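PDB 5A7V: putative glycosidase ph117-related from Bacteroides thetaiotaomicron, which probably cleaves beta-linked mannosides as a GH130 enzyme, and holds mannose in the pocket of its five-bladed beta-propeller. Local coordinates for residues F266-E272 with Y288-S293; T302-A307 with Y342-F348; Y225-W229 with F313-T319. All blocks are in the same frame, centred on the assembly; numbering follows the deposited sequence.

Contact 1: residues F266-E272 with Y288-S293; sequences FDSQLTE and YNGKNS. With MAN (alpha-D-mannopyranose), chain E.
Asp267 meets the ring of Tyr288 at its edge, OD2 lying near the ring plane. The Tyr288 OH donates to Asp267 OD2 over 2.6 Å, arriving from above the carboxylate, 44° out of its plane. Asp267 CB covers the rim of one face of the Phe266 ring, and Gly290 CA nears that ring obliquely, 4.2 Å from Phe266 CE2. Glycine suits this position because a CB would collide with both Asp267 and Phe266. Salt bridges from Arg262 and Arg324 probably keep the buried Asp267 ionised. Farther along, Gln269 and Leu270 both face Lys291 in a classic beta bulge. Here Lys291 O accepts two backbone bonds, from Gln269 N at 2.8 Å and from Ser268 N at 3.2 Å. Ser268 OG accepts from Ser293 N at 2.8 Å and is also bonded to His265 O. Glu272 pairs with Asn289 through two nearly straight backbone bonds. Its extended side chain (CG opposite the backbone N, chi1 177°) carries the carboxylate to the sugar, where the mannose O2 donates to Glu272 OE2 at 2.6 Å. The contact lies at the end of the antiparallel hairpin 270-280/283-291 away from its turn, and the second strand pairs on with strand 306-314.

Contact 2: residues T302-A307 with Y342-F348; sequences TANVYA and YVDGTVF. With MAN (alpha-D-mannopyranose), chain E.
Two first torsions bring Tyr306 and Tyr342 together: CG of Tyr306 stands opposite its carbonyl carbon (chi1 -74°), and that of Tyr342 extends away from its backbone N (chi1 -175°). With Phe348 they form an aromatic cluster on the mannose pocket, where the sheets containing strands 306-314 and 347-355 of the propeller meet. Tyr306 turns its edge toward the face of Tyr342 in an offset edge-to-face pair, planes at 84°, with Tyr306 CE1 3.6 Å from Tyr342 CZ. Tyr306 CD2 also lies 3.9 Å from Phe348 CD1, near the plane of the Phe348 ring, the two rings meeting obliquely. Tyrosine suits these two places because each ring packs while its hydroxyl does polar work. The Tyr342 OH donates to Asn304 O at 2.7 Å, in the carbonyl plane and on a lone pair, which orients the hydroxyl and ties the tip of the ring to the backbone of Asn304. Tyr306 OH lies 2.8 Å from O1 of the mannose. The sugar's C6 sits over one face of Tyr342 and its C3 over one face of Phe348, so flat apolar surfaces meet its carbon atoms. Leu270 and Glu272 also touch Tyr306.

A single backbone bridge joins Tyr306 to Thr346. Tyr306 N donates to Gly345 O in a nearly straight bond, and Val347 N donates to Tyr306 O. Gly345 ends a type I turn from Tyr342; at its backbone angles a beta carbon would crowd the carbonyl O of Asp344, which the lack of a side chain avoids. The methyl CG2 of Thr346 packs 3.8 Å from Tyr306 CD1. At the outer end a water links the segments, donating to Ala303 O at 2.8 Å and to Asp344 OD1 at 2.7 Å.

Contact 3: residues Y225-W229 with F313-T319; sequences YFMYW and FDANDPT
Tyr228 reaches across from strand 225-229 to Phe313 and Pro318, joining two arms of the large curled sheet, which probably correspond to neighbouring propeller blades. Its CB points toward 313-319, and CG stands opposite the carbonyl carbon (chi1 -59°), sending the ring toward that segment. Tyr228 CD1 lies 4.1 Å from Phe313 CE1. Tyr228 CE1 goes deeper, 3.6 Å above the plane of the Phe313 ring and over its centre; the two rings meet obliquely, planes at 36°. At the tip, the Tyr228 OH sits 3.5 Å from Phe313 CB and donates to Pro318 O over 2.7 Å. Tyrosine therefore fits well: its ring packs against Phe313 and Phe226 while its hydroxyl gives the carbonyl of the buried Pro318, where the chain turns a corner, a hydrogen-bond donor. Ile284 and Leu286 of strand 283-291 and Cys273 and Ala277 of strand 270-280 also touch the Tyr228 side chain. Two residues earlier, Phe226 leans over the Tyr228 ring and receives Pro318 on its own face. Pro318 CB makes a CH-pi contact 3.8 Å from the ring centroid of Phe226, and Thr319 CG2 closes the edge, 3.9 Å from Phe226 CZ.

Contacts 1 and 2 are neighbours, their centres about 10 Å apart, and both reach the same mannose. They meet through strands 283-291 and 306-314, which follow each other in the chain and pair in one sheet, so Asn292 and Gly290 bond to Asn304 and Ala307. Contact 3 lies at the other end of strand 306-314, its centre about 20 Å from that of contact 1 and about 27 Å from that of contact 2. Along the chain, contact 1 closes before contact 2 opens and is nested inside the loop closed by contact 3, whereas contacts 2 and 3 cross. Strand 306-314 thus runs from the sugar pocket to apolar packing away from it.

Contact 1: residues F266-E272 with Y288-S293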
loop_
_atom_site.group_PDB
_atom_site.type_symbol
_atom_site.label_atom_id
_atom_site.label_comp_id
_atom_site.label_asym_id
_atom_site.label_seq_id
_atom_site.Cartn_x
_atom_site.Cartn_y
_atom_site.Cartn_z
ATOM N N PHE A 266 8.500 0.454 16.693
ATOM C CA PHE A 266 8.424 1.272 15.479
ATOM C C PHE A 266 6.979 1.602 15.049
ATOM O O PHE A 266 6.744 2.613 14.380
ATOM C CB PHE A 266 9.180 0.617 14.326
ATOM C CG PHE A 266 8.434 -0.587 13.754
ATOM C CD1 PHE A 266 8.445 -1.834 14.395
ATOM C CD2 PHE A 266 7.715 -0.474 12.550
ATOM C CE1 PHE A 266 7.732 -2.918 13.905
ATOM C CE2 PHE A 266 6.992 -1.552 12.045
ATOM C CZ PHE A 266 6.997 -2.753 12.719
ATOM N N ASP A 267 6.043 0.707 15.397
ATOM C CA ASP A 267 4.640 0.857 14.988
ATOM C C ASP A 267 3.832 1.371 16.188
ATOM O O ASP A 267 2.995 0.687 16.781
ATOM C CB ASP A 267 4.065 -0.412 14.410
ATOM C CG ASP A 267 4.117 -1.622 15.335
ATOM O OD1 ASP A 267 4.979 -1.696 16.253
ATOM O OD2 ASP A 267 3.307 -2.573 15.082
ATOM N N SER A 268 4.146 2.628 16.553
ATOM C CA SER A 268 3.742 3.235 17.810
ATOM C C SER A 268 2.779 4.409 17.677
ATOM O O SER A 268 2.165 4.807 18.669
ATOM C CB SER A 268 4.983 3.604 18.631
ATOM O OG SER A 268 5.938 4.229 17.798
ATOM N N GLN A 269 2.708 5.024 16.486
ATOM C CA GLN A 269 1.720 6.059 16.198
ATOM C C GLN A 269 0.642 5.578 15.228
ATOM O O GLN A 269 -0.531 5.959 15.390
ATOM C CB GLN A 269 2.410 7.323 15.650
ATOM C CG GLN A 269 1.491 8.531 15.542
ATOM C CD GLN A 269 2.292 9.831 15.353
ATOM O OE1 GLN A 269 3.375 9.965 15.902
ATOM N NE2 GLN A 269 1.801 10.712 14.547
ATOM N N LEU A 270 1.039 4.767 14.229
ATOM C CA LEU A 270 0.075 4.226 13.216
ATOM C C LEU A 270 0.470 2.787 12.953
ATOM O O LEU A 270 1.660 2.407 13.031
ATOM C CB LEU A 270 0.172 4.985 11.899
ATOM C CG LEU A 270 -0.119 6.457 11.904
ATOM C CD1 LEU A 270 0.193 7.047 10.519
ATOM C CD2 LEU A 270 -1.529 6.787 12.322
ATOM N N THR A 271 -0.562 2.005 12.597
ATOM C CA THR A 271 -0.432 0.634 12.035
ATOM C C THR A 271 -1.298 0.613 10.766
ATOM O O THR A 271 -2.515 0.355 10.845
ATOM C CB THR A 271 -0.908 -0.483 13.030
ATOM O OG1 THR A 271 -2.222 -0.150 13.493
ATOM C CG2 THR A 271 0.013 -0.592 14.244
ATOM N N GLU A 272 -0.695 0.913 9.642
ATOM C CA GLU A 272 -1.444 1.250 8.431
ATOM C C GLU A 272 -1.233 0.159 7.395
ATOM O O GLU A 272 -0.135 -0.200 7.007
ATOM C CB GLU A 272 -0.950 2.579 7.865
ATOM C CG GLU A 272 -1.650 2.960 6.544
ATOM C CD GLU A 272 -1.495 4.395 6.136
ATOM O OE1 GLU A 272 -0.554 5.077 6.682
ATOM O OE2 GLU A 272 -2.313 4.881 5.331
ATOM N N TYR A 288 2.394 -4.389 6.627
ATOM C CA TYR A 288 1.821 -3.087 6.972
ATOM C C TYR A 288 2.937 -2.055 7.237
ATOM O O TYR A 288 4.117 -2.421 7.273
ATOM C CB TYR A 288 0.836 -3.170 8.150
ATOM C CG TYR A 288 1.443 -3.515 9.496
ATOM C CD1 TYR A 288 1.690 -4.798 9.879
ATOM C CD2 TYR A 288 1.765 -2.480 10.384
ATOM C CE1 TYR A 288 2.275 -5.088 11.112
ATOM C CE2 TYR A 288 2.353 -2.756 11.607
ATOM C CZ TYR A 288 2.596 -4.059 11.988
ATOM O OH TYR A 288 3.169 -4.384 13.196
ATOM N N ASN A 289 2.492 -0.823 7.395
ATOM C CA ASN A 289 3.366 0.331 7.607
ATOM C C ASN A 289 3.203 0.869 9.009
ATOM O O ASN A 289 2.115 1.230 9.414
ATOM C CB ASN A 289 2.978 1.388 6.557
ATOM C CG ASN A 289 3.263 0.897 5.153
ATOM O OD1 ASN A 289 4.400 0.734 4.774
ATOM N ND2 ASN A 289 2.192 0.625 4.367
ATOM N N GLY A 290 4.318 0.897 9.741
ATOM C CA GLY A 290 4.298 1.504 11.073
ATOM C C GLY A 290 4.838 2.914 11.048
ATOM O O GLY A 290 5.841 3.157 10.384
ATOM N N LYS A 291 4.240 3.814 11.803
ATOM C CA LYS A 291 4.819 5.158 11.997
ATOM C C LYS A 291 5.334 5.226 13.449
ATOM O O LYS A 291 4.625 4.906 14.408
ATOM C CB LYS A 291 3.799 6.277 11.754
ATOM C CG LYS A 291 4.390 7.652 11.955
ATOM C CD LYS A 291 3.391 8.778 11.654
ATOM C CE LYS A 291 4.041 10.140 11.891
ATOM N NZ LYS A 291 3.128 11.237 11.516
ATOM N N ASN A 292 6.599 5.637 13.579
ATOM C CA ASN A 292 7.268 5.698 14.887
ATOM C C ASN A 292 6.930 6.996 15.636
ATOM O O ASN A 292 7.237 8.103 15.180
ATOM C CB ASN A 292 8.767 5.565 14.675
ATOM C CG ASN A 292 9.524 5.297 15.974
ATOM O OD1 ASN A 292 9.050 4.574 16.845
ATOM N ND2 ASN A 292 10.754 5.851 16.066
ATOM N N SER A 293 6.279 6.868 16.783
ATOM C CA SER A 293 5.968 8.002 17.625
ATOM C C SER A 293 7.209 8.604 18.297
ATOM O O SER A 293 7.995 7.864 18.902
ATOM C CB SER A 293 5.016 7.535 18.760
ATOM O OG SER A 293 4.821 8.567 19.732
HETATM C C1 MAN E . -0.351 8.436 5.298
HETATM C C2 MAN E . -0.279 7.393 4.162
HETATM C C3 MAN E . 0.350 7.863 2.837
HETATM C C4 MAN E . 1.615 8.705 3.086
HETATM C C5 MAN E . 1.924 8.892 4.583
HETATM C C6 MAN E . 3.094 9.872 4.828
HETATM O O1 MAN E . -0.410 7.789 6.683
HETATM O O2 MAN E . -1.636 6.988 3.930
HETATM O O3 MAN E . -0.529 8.660 2.067
HETATM O O4 MAN E . 2.660 8.059 2.388
HETATM O O5 MAN E . 0.707 9.415 5.202
HETATM O O6 MAN E . 2.736 11.173 4.342
#

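Contact 2: residues T302-A307 with Y342-F348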
loop_
_atom_site.group_PDB
_atom_site.type_symbol
_atom_site.label_atom_id
_atom_site.label_comp_id
_atom_site.label_asym_id
_atom_site.label_seq_id
_atom_site.Cartn_x
_atom_site.Cartn_y
_atom_site.Cartn_z
ATOM N N THR A 302 14.372 6.630 13.818
ATOM C CA THR A 302 14.047 8.038 13.615
ATOM C C THR A 302 12.632 8.378 14.027
ATOM O O THR A 302 11.678 7.699 13.596
ATOM C CB THR A 302 14.274 8.368 12.086
ATOM O OG1 THR A 302 15.616 8.009 11.725
ATOM C CG2 THR A 302 13.971 9.784 11.747
ATOM N N ALA A 303 12.405 9.424 14.799
ATOM C CA ALA A 303 11.076 9.886 15.151
ATOM C C ALA A 303 10.309 10.128 13.848
ATOM O O ALA A 303 10.821 10.738 12.899
ATOM C CB ALA A 303 11.140 11.156 15.973
ATOM N N ASN A 304 9.065 9.645 13.804
ATOM C CA ASN A 304 8.084 9.896 12.710
ATOM C C ASN A 304 8.392 9.142 11.434
ATOM O O ASN A 304 7.680 9.335 10.446
ATOM C CB ASN A 304 7.934 11.418 12.480
ATOM C CG ASN A 304 7.279 12.081 13.676
ATOM O OD1 ASN A 304 6.179 11.694 14.062
ATOM N ND2 ASN A 304 7.965 13.009 14.315
ATOM N N VAL A 305 9.386 8.265 11.431
ATOM C CA VAL A 305 9.643 7.453 10.226
ATOM C C VAL A 305 8.521 6.433 10.021
ATOM O O VAL A 305 7.954 5.918 10.974
ATOM C CB VAL A 305 11.027 6.765 10.309
ATOM C CG1 VAL A 305 11.034 5.590 11.262
ATOM C CG2 VAL A 305 11.583 6.379 8.952
ATOM N N TYR A 306 8.275 6.111 8.740
ATOM C CA TYR A 306 7.438 4.933 8.379
ATOM C C TYR A 306 8.352 3.777 7.988
ATOM O O TYR A 306 9.146 3.886 7.043
ATOM C CB TYR A 306 6.476 5.218 7.240
ATOM C CG TYR A 306 5.296 6.064 7.543
ATOM C CD1 TYR A 306 5.395 7.430 7.861
ATOM C CD2 TYR A 306 4.000 5.526 7.463
ATOM C CE1 TYR A 306 4.274 8.207 8.079
ATOM C CE2 TYR A 306 2.886 6.297 7.673
ATOM C CZ TYR A 306 3.009 7.645 7.941
ATOM O OH TYR A 306 1.896 8.444 8.121
ATOM N N ALA A 307 8.261 2.697 8.761
ATOM C CA ALA A 307 8.990 1.468 8.507
ATOM C C ALA A 307 8.008 0.270 8.546
ATOM O O ALA A 307 7.001 0.337 9.249
ATOM C CB ALA A 307 10.127 1.291 9.518
ATOM N N TYR A 342 7.969 13.815 2.322
ATOM C CA TYR A 342 7.776 13.467 3.723
ATOM C C TYR A 342 9.170 13.435 4.372
ATOM O O TYR A 342 9.958 12.516 4.152
ATOM C CB TYR A 342 7.031 12.127 3.879
ATOM C CG TYR A 342 6.708 11.782 5.319
ATOM C CD1 TYR A 342 5.595 12.348 5.976
ATOM C CD2 TYR A 342 7.546 10.921 6.037
ATOM C CE1 TYR A 342 5.333 12.084 7.308
ATOM C CE2 TYR A 342 7.292 10.644 7.385
ATOM C CZ TYR A 342 6.200 11.230 8.024
ATOM O OH TYR A 342 5.911 10.992 9.348
ATOM N N VAL A 343 9.485 14.500 5.103
ATOM C CA VAL A 343 10.872 14.763 5.496
ATOM C C VAL A 343 11.444 13.740 6.450
ATOM O O VAL A 343 12.657 13.486 6.466
ATOM C CB VAL A 343 11.062 16.235 5.962
ATOM C CG1 VAL A 343 10.324 16.474 7.241
ATOM C CG2 VAL A 343 12.539 16.598 6.078
ATOM N N ASP A 344 10.574 13.110 7.232
ATOM C CA ASP A 344 11.027 12.132 8.216
ATOM C C ASP A 344 11.279 10.723 7.641
ATOM O O ASP A 344 11.743 9.854 8.375
ATOM C CB ASP A 344 10.040 12.074 9.384
ATOM C CG ASP A 344 9.924 13.434 10.120
ATOM O OD1 ASP A 344 10.963 13.954 10.571
ATOM O OD2 ASP A 344 8.789 13.997 10.253
ATOM N N GLY A 345 10.946 10.502 6.345
ATOM C CA GLY A 345 11.256 9.272 5.675
ATOM C C GLY A 345 10.151 8.230 5.657
ATOM O O GLY A 345 9.437 8.081 6.627
ATOM N N THR A 346 10.039 7.502 4.536
ATOM C CA THR A 346 9.147 6.318 4.466
ATOM C C THR A 346 9.769 5.276 3.583
ATOM O O THR A 346 10.432 5.627 2.579
ATOM C CB THR A 346 7.728 6.610 3.881
ATOM O OG1 THR A 346 7.856 6.721 2.456
ATOM C CG2 THR A 346 7.042 7.819 4.458
ATOM N N VAL A 347 9.425 4.010 3.864
ATOM C CA VAL A 347 9.346 2.956 2.847
ATOM C C VAL A 347 7.907 2.447 2.924
ATOM O O VAL A 347 7.582 1.541 3.708
ATOM C CB VAL A 347 10.404 1.846 2.994
ATOM C CG1 VAL A 347 11.772 2.387 2.597
ATOM C CG2 VAL A 347 10.466 1.252 4.402
ATOM N N PHE A 348 7.015 3.087 2.168
ATOM C CA PHE A 348 5.571 2.868 2.333
ATOM C C PHE A 348 5.139 1.716 1.412
ATOM O O PHE A 348 4.981 1.898 0.209
ATOM C CB PHE A 348 4.797 4.143 2.032
ATOM C CG PHE A 348 3.376 4.104 2.490
ATOM C CD1 PHE A 348 3.033 4.338 3.827
ATOM C CD2 PHE A 348 2.351 3.742 1.585
ATOM C CE1 PHE A 348 1.735 4.242 4.258
ATOM C CE2 PHE A 348 1.057 3.674 2.027
ATOM C CZ PHE A 348 0.726 3.916 3.331
HETATM C C1 MAN E . -0.351 8.436 5.298
HETATM C C2 MAN E . -0.279 7.393 4.162
HETATM C C3 MAN E . 0.350 7.863 2.837
HETATM C C4 MAN E . 1.615 8.705 3.086
HETATM C C5 MAN E . 1.924 8.892 4.583
HETATM C C6 MAN E . 3.094 9.872 4.828
HETATM O O1 MAN E . -0.410 7.789 6.683
HETATM O O2 MAN E . -1.636 6.988 3.930
HETATM O O3 MAN E . -0.529 8.660 2.067
HETATM O O4 MAN E . 2.660 8.059 2.388
HETATM O O5 MAN E . 0.707 9.415 5.202
HETATM O O6 MAN E . 2.736 11.173 4.342
HETATM O O HOH W 1 12.487 12.959 12.604
#

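Contact 3: residues Y225-W229 with F313-T319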
loop_
_atom_site.group_PDB
_atom_site.type_symbol
_atom_site.label_atom_id
_atom_site.label_comp_id
_atom_site.label_asym_id
_atom_site.label_seq_id
_atom_site.Cartn_x
_atom_site.Cartn_y
_atom_site.Cartn_z
ATOM N N TYR A 225 -15.723 -12.361 0.608
ATOM C CA TYR A 225 -14.443 -11.672 0.484
ATOM C C TYR A 225 -14.078 -10.983 1.824
ATOM O O TYR A 225 -14.956 -10.694 2.643
ATOM C CB TYR A 225 -14.506 -10.688 -0.681
ATOM C CG TYR A 225 -14.846 -11.359 -1.992
ATOM C CD1 TYR A 225 -13.903 -12.177 -2.610
ATOM C CD2 TYR A 225 -16.098 -11.196 -2.587
ATOM C CE1 TYR A 225 -14.174 -12.807 -3.800
ATOM C CE2 TYR A 225 -16.385 -11.830 -3.818
ATOM C CZ TYR A 225 -15.416 -12.647 -4.385
ATOM O OH TYR A 225 -15.682 -13.243 -5.612
ATOM N N PHE A 226 -12.795 -10.670 1.987
ATOM C CA PHE A 226 -12.277 -10.159 3.244
ATOM C C PHE A 226 -11.215 -9.085 2.967
ATOM O O PHE A 226 -10.411 -9.242 2.050
ATOM C CB PHE A 226 -11.666 -11.301 4.062
ATOM C CG PHE A 226 -11.288 -10.899 5.464
ATOM C CD1 PHE A 226 -10.088 -10.242 5.740
ATOM C CD2 PHE A 226 -12.153 -11.150 6.515
ATOM C CE1 PHE A 226 -9.761 -9.866 7.025
ATOM C CE2 PHE A 226 -11.815 -10.749 7.799
ATOM C CZ PHE A 226 -10.614 -10.111 8.050
ATOM N N MET A 227 -11.224 -8.018 3.778
ATOM C CA MET A 227 -10.243 -6.952 3.641
ATOM C C MET A 227 -9.821 -6.458 5.034
ATOM O O MET A 227 -10.678 -6.164 5.880
ATOM C CB MET A 227 -10.882 -5.782 2.856
ATOM C CG MET A 227 -9.988 -4.590 2.638
ATOM S SD MET A 227 -10.752 -3.288 1.626
ATOM C CE MET A 227 -12.156 -2.725 2.597
ATOM N N TYR A 228 -8.509 -6.347 5.237
ATOM C CA TYR A 228 -7.948 -5.551 6.376
ATOM C C TYR A 228 -7.853 -4.123 5.885
ATOM O O TYR A 228 -7.461 -3.886 4.745
ATOM C CB TYR A 228 -6.550 -6.080 6.774
ATOM C CG TYR A 228 -6.525 -7.542 7.191
ATOM C CD1 TYR A 228 -6.730 -7.920 8.496
ATOM C CD2 TYR A 228 -6.297 -8.542 6.276
ATOM C CE1 TYR A 228 -6.757 -9.243 8.883
ATOM C CE2 TYR A 228 -6.293 -9.873 6.650
ATOM C CZ TYR A 228 -6.512 -10.228 7.964
ATOM O OH TYR A 228 -6.543 -11.562 8.295
ATOM N N TRP A 229 -8.147 -3.154 6.757
ATOM C CA TRP A 229 -8.040 -1.785 6.335
ATOM C C TRP A 229 -7.741 -0.872 7.515
ATOM O O TRP A 229 -8.024 -1.229 8.656
ATOM C CB TRP A 229 -9.342 -1.371 5.573
ATOM C CG TRP A 229 -10.538 -1.360 6.445
ATOM C CD1 TRP A 229 -11.359 -2.426 6.725
ATOM C CD2 TRP A 229 -11.072 -0.244 7.149
ATOM N NE1 TRP A 229 -12.351 -2.055 7.588
ATOM C CE2 TRP A 229 -12.193 -0.723 7.901
ATOM C CE3 TRP A 229 -10.661 1.091 7.317
ATOM C CZ2 TRP A 229 -12.953 0.105 8.716
ATOM C CZ3 TRP A 229 -11.413 1.902 8.155
ATOM C CH2 TRP A 229 -12.539 1.398 8.864
ATOM N N PHE A 313 -2.380 -13.533 11.303
ATOM C CA PHE A 313 -3.738 -13.820 11.740
ATOM C C PHE A 313 -4.059 -15.299 11.488
ATOM O O PHE A 313 -3.471 -15.967 10.633
ATOM C CB PHE A 313 -4.726 -12.940 10.939
ATOM C CG PHE A 313 -4.648 -11.473 11.296
ATOM C CD1 PHE A 313 -3.780 -10.615 10.608
ATOM C CD2 PHE A 313 -5.455 -10.958 12.278
ATOM C CE1 PHE A 313 -3.722 -9.263 10.939
ATOM C CE2 PHE A 313 -5.401 -9.614 12.624
ATOM C CZ PHE A 313 -4.533 -8.755 11.940
ATOM N N ASP A 314 -5.031 -15.793 12.259
ATOM C CA ASP A 314 -5.471 -17.185 12.125
ATOM C C ASP A 314 -6.103 -17.449 10.745
ATOM O O ASP A 314 -7.004 -16.730 10.319
ATOM C CB ASP A 314 -6.425 -17.487 13.287
ATOM C CG ASP A 314 -6.849 -18.928 13.374
ATOM O OD1 ASP A 314 -7.685 -19.354 12.564
ATOM O OD2 ASP A 314 -6.374 -19.633 14.281
ATOM N N ALA A 315 -5.625 -18.503 10.079
ATOM C CA ALA A 315 -6.149 -18.895 8.761
ATOM C C ALA A 315 -7.637 -19.251 8.763
ATOM O O ALA A 315 -8.308 -19.073 7.736
ATOM C CB ALA A 315 -5.371 -20.104 8.249
ATOM N N ASN A 316 -8.122 -19.725 9.911
ATOM C CA ASN A 316 -9.507 -20.127 10.047
ATOM C C ASN A 316 -10.396 -19.067 10.709
ATOM O O ASN A 316 -11.551 -19.289 10.894
ATOM C CB ASN A 316 -9.581 -21.431 10.851
ATOM C CG ASN A 316 -8.983 -22.593 10.101
ATOM O OD1 ASN A 316 -8.143 -23.316 10.615
ATOM N ND2 ASN A 316 -9.388 -22.746 8.851
ATOM N N ASP A 317 -9.818 -17.934 11.125
ATOM C CA ASP A 317 -10.515 -16.883 11.874
ATOM C C ASP A 317 -9.749 -15.599 11.572
ATOM O O ASP A 317 -8.889 -15.189 12.335
ATOM C CB ASP A 317 -10.479 -17.299 13.351
ATOM C CG ASP A 317 -11.299 -16.423 14.297
ATOM O OD1 ASP A 317 -11.955 -15.496 13.868
ATOM O OD2 ASP A 317 -11.263 -16.729 15.537
ATOM N N PRO A 318 -9.993 -14.964 10.421
ATOM C CA PRO A 318 -9.099 -13.951 9.892
ATOM C C PRO A 318 -9.000 -12.680 10.715
ATOM O O PRO A 318 -8.026 -11.930 10.552
ATOM C CB PRO A 318 -9.649 -13.673 8.490
ATOM C CG PRO A 318 -11.084 -14.150 8.552
ATOM C CD PRO A 318 -11.063 -15.316 9.476
ATOM N N THR A 319 -9.938 -12.427 11.607
ATOM C CA THR A 319 -9.826 -11.295 12.512
ATOM C C THR A 319 -9.019 -11.598 13.761
ATOM O O THR A 319 -8.793 -10.652 14.523
ATOM C CB THR A 319 -11.187 -10.749 12.928
ATOM O OG1 THR A 319 -11.872 -11.711 13.740
ATOM C CG2 THR A 319 -12.033 -10.352 11.701
#